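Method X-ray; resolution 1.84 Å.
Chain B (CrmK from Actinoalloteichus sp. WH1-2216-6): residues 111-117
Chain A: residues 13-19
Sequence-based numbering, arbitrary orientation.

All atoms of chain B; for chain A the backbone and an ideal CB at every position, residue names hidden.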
# COMPACT_ATOMS: atom_id res chain seq x y z
N LEU B 111 13.58 1.01 -8.40
CA LEU B 111 15.04 0.98 -8.41
C LEU B 111 15.56 -0.43 -8.06
O LEU B 111 16.55 -0.89 -8.63
CB LEU B 111 15.61 2.02 -7.44
CG LEU B 111 15.41 3.52 -7.56
CD1 LEU B 111 16.07 4.25 -6.41
CD2 LEU B 111 15.98 4.01 -8.87
N TYR B 112 14.94 -1.11 -7.10
CA TYR B 112 15.42 -2.42 -6.71
C TYR B 112 15.21 -3.48 -7.80
O TYR B 112 16.17 -4.14 -8.23
CB TYR B 112 14.85 -2.94 -5.40
CG TYR B 112 15.66 -4.16 -4.96
CD1 TYR B 112 16.99 -4.02 -4.63
CD2 TYR B 112 15.12 -5.44 -4.99
CE1 TYR B 112 17.77 -5.11 -4.26
CE2 TYR B 112 15.87 -6.53 -4.63
CZ TYR B 112 17.19 -6.37 -4.27
OH TYR B 112 17.95 -7.44 -3.93
N LYS B 113 13.99 -3.63 -8.29
CA LYS B 113 13.76 -4.72 -9.24
C LYS B 113 14.50 -4.46 -10.57
O LYS B 113 15.09 -5.38 -11.16
CB LYS B 113 12.28 -4.97 -9.47
CG LYS B 113 11.54 -5.29 -8.18
CD LYS B 113 10.05 -5.44 -8.42
CE LYS B 113 9.41 -6.29 -7.33
NZ LYS B 113 8.14 -6.81 -7.90
N ASN B 114 14.53 -3.22 -11.03
CA ASN B 114 15.14 -2.94 -12.33
C ASN B 114 16.66 -2.85 -12.33
O ASN B 114 17.31 -3.17 -13.32
CB ASN B 114 14.56 -1.66 -12.93
CG ASN B 114 13.11 -1.84 -13.30
OD1 ASN B 114 12.83 -2.54 -14.26
ND2 ASN B 114 12.20 -1.34 -12.49
N TYR B 115 17.22 -2.41 -11.22
CA TYR B 115 18.67 -2.18 -11.16
C TYR B 115 19.40 -2.81 -9.99
O TYR B 115 20.61 -2.79 -9.96
CB TYR B 115 18.87 -0.69 -11.07
CG TYR B 115 18.18 0.11 -12.09
CD1 TYR B 115 18.72 0.24 -13.34
CD2 TYR B 115 16.98 0.73 -11.82
CE1 TYR B 115 18.08 0.97 -14.31
CE2 TYR B 115 16.37 1.49 -12.77
CZ TYR B 115 16.93 1.60 -14.01
OH TYR B 115 16.30 2.35 -14.98
N GLY B 116 18.68 -3.27 -8.99
CA GLY B 116 19.27 -3.88 -7.80
C GLY B 116 19.78 -2.85 -6.77
O GLY B 116 20.55 -3.19 -5.89
N VAL B 117 19.34 -1.60 -6.86
CA VAL B 117 19.94 -0.52 -6.05
C VAL B 117 18.86 0.05 -5.12
O VAL B 117 17.66 -0.24 -5.28
CB VAL B 117 20.62 0.56 -6.88
CG1 VAL B 117 21.67 0.04 -7.85
CG2 VAL B 117 19.62 1.41 -7.61
N UNK A 13 22.20 -13.51 -8.87
CA UNK A 13 21.81 -12.13 -8.66
C UNK A 13 21.02 -12.02 -7.36
O UNK A 13 20.15 -12.85 -7.02
CB UNK A 13 20.99 -11.61 -9.84
N UNK A 14 21.32 -10.97 -6.59
CA UNK A 14 20.63 -10.78 -5.29
C UNK A 14 19.14 -10.65 -5.42
O UNK A 14 18.38 -10.99 -4.52
CB UNK A 14 21.17 -9.54 -4.58
N UNK A 15 18.71 -10.19 -6.58
CA UNK A 15 17.27 -10.05 -6.81
C UNK A 15 16.49 -11.36 -6.92
O UNK A 15 15.26 -11.36 -6.77
CB UNK A 15 17.05 -9.24 -8.09
N UNK A 16 17.18 -12.47 -7.19
CA UNK A 16 16.46 -13.68 -7.53
C UNK A 16 15.58 -14.13 -6.37
O UNK A 16 14.43 -14.55 -6.60
CB UNK A 16 17.44 -14.79 -7.92
N UNK A 17 16.09 -14.07 -5.14
CA UNK A 17 15.30 -14.62 -4.01
C UNK A 17 14.08 -13.77 -3.75
O UNK A 17 13.07 -14.28 -3.35
CB UNK A 17 16.15 -14.71 -2.74
N UNK A 18 14.18 -12.46 -4.00
CA UNK A 18 13.01 -11.56 -3.93
C UNK A 18 11.99 -11.91 -5.01
O UNK A 18 10.81 -12.12 -4.75
CB UNK A 18 13.44 -10.10 -4.08
N UNK A 19 12.44 -11.98 -6.27
CA UNK A 19 11.51 -12.35 -7.33
C UNK A 19 10.86 -13.72 -7.18
O UNK A 19 9.80 -13.96 -7.75
CB UNK A 19 12.24 -12.30 -8.67

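Position 13 of chain A lies before the helical turn, with phi/psi of -89/138°, and nothing of chain B comes within 5.5 Å of its ideal CB. The visible evidence is therefore local: the next residues turn into a helix whose first amides lack backbone partners, and a short acceptor such as Asp, Asn, Ser or Thr would suit. The deposited residue is Asp A13. In the t rotamer, OD1 of Asp A13 accepts from the backbone N of position 15 at 2.7 Å, a capping bond.

At position 14, CA-to-CB points toward chain B, and the ideal CB is 3.9 Å from Tyr B112 OH. Beyond the phenol no other group of the chain B stretch comes close, so many side chains could leave past it, polar ones especially. The residue is His A14. Its CB packs against the phenol oxygen, while chi1 of -73° leads the imidazole away from chain B; the closest approach of the pair involves the backbone, Tyr B112 OH to His A14 O at 3.6 Å.

Position 15 is the most informative. CA-to-CB runs sideways, with the ideal CB 4.6 Å from Tyr B112 CE2 and 5.3 Å from Lys B113 O. Ahead lies the C-terminal end of helix 111-115, where the carbonyl oxygens of Lys B113 and Asn B114 are not taken up by backbone hydrogen bonds within the stretch. Gly B116, with phi/psi of 81/18°, leaves the helical path without a side chain; a CB there would point toward chain A. A long donor is called for: Lys could reach, Gln might, but Arg offers several N-H groups. Arg A15 is found. Its CG lies 4.3 Å from the centroid of the Tyr B112 ring, an off-centre CH-pi contact, and the chain then extends until NH1 donates to Lys B113 O at 2.9 Å with an N-H...O angle of 149°. Both carbonyls lie near the guanidinium plane, whereas Gly B116 CA sits over one face. Asp A13 fixes the group from its own chain: Arg A15 NE donates to Asp A13 OD1 at 3.1 Å, and Arg A15 NH2 forms a salt bridge with Asp A13 OD2 at 2.9 Å. A water accepts from Arg A15 NH2 at 3.0 Å and donates weakly to Asn B114 O at 3.4 Å.

Position 16 points away and position 17 is out of reach, so chain B constrains neither; they are Tyr A16 and Asp A17.

Position 18 points toward chain B, its ideal CB 4.4 Å from Tyr B112 CE2, with the aliphatic part of Lys B113 nearby. Leu, Met or Ile would suit. Leu A18 places CG 4.2 Å from Tyr B112 CE2 and CD1 4.0 Å from Lys B113 CE.

Position 19 points sideways, with nothing within 5.5 Å of its ideal CB; an apolar chain of moderate length could lean inward. Leu A19 does so, and its CD2 comes to 4.6 Å from Lys B113 CE, just beyond a close contact.

Chain A (13-19) DHRYDLL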
# COMPACT_ATOMS: atom_id res chain seq x y z
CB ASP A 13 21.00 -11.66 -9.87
CG ASP A 13 20.69 -10.19 -9.85
OD1 ASP A 13 20.06 -9.70 -8.88
OD2 ASP A 13 21.08 -9.51 -10.80
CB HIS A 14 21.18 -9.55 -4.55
CG HIS A 14 22.55 -9.74 -3.97
ND1 HIS A 14 23.36 -8.68 -3.64
CD2 HIS A 14 23.25 -10.86 -3.68
CE1 HIS A 14 24.51 -9.14 -3.16
NE2 HIS A 14 24.46 -10.46 -3.17
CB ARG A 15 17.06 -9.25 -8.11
CG ARG A 15 17.35 -7.79 -7.97
CD ARG A 15 17.27 -7.13 -9.31
NE ARG A 15 18.40 -7.47 -10.14
CZ ARG A 15 18.69 -6.85 -11.28
NH1 ARG A 15 17.91 -5.87 -11.74
NH2 ARG A 15 19.75 -7.22 -11.97
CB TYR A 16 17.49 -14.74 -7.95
CG TYR A 16 16.94 -16.09 -8.33
CD1 TYR A 16 16.54 -17.00 -7.35
CD2 TYR A 16 16.84 -16.48 -9.69
CE1 TYR A 16 16.08 -18.26 -7.71
CE2 TYR A 16 16.36 -17.73 -10.03
CZ TYR A 16 15.98 -18.60 -9.05
OH TYR A 16 15.56 -19.85 -9.42
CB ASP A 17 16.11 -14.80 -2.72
CG ASP A 17 17.13 -15.95 -2.83
OD1 ASP A 17 17.01 -16.84 -3.72
OD2 ASP A 17 18.08 -15.95 -2.03
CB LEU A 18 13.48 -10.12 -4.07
CG LEU A 18 12.49 -8.95 -3.80
CD1 LEU A 18 11.82 -8.60 -5.09
CD2 LEU A 18 11.50 -9.22 -2.66
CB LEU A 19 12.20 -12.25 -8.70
CG LEU A 19 12.60 -10.82 -9.06
CD1 LEU A 19 13.42 -10.85 -10.32
CD2 LEU A 19 11.37 -9.95 -9.24
O HOH W 1 20.05 -5.11 -14.07
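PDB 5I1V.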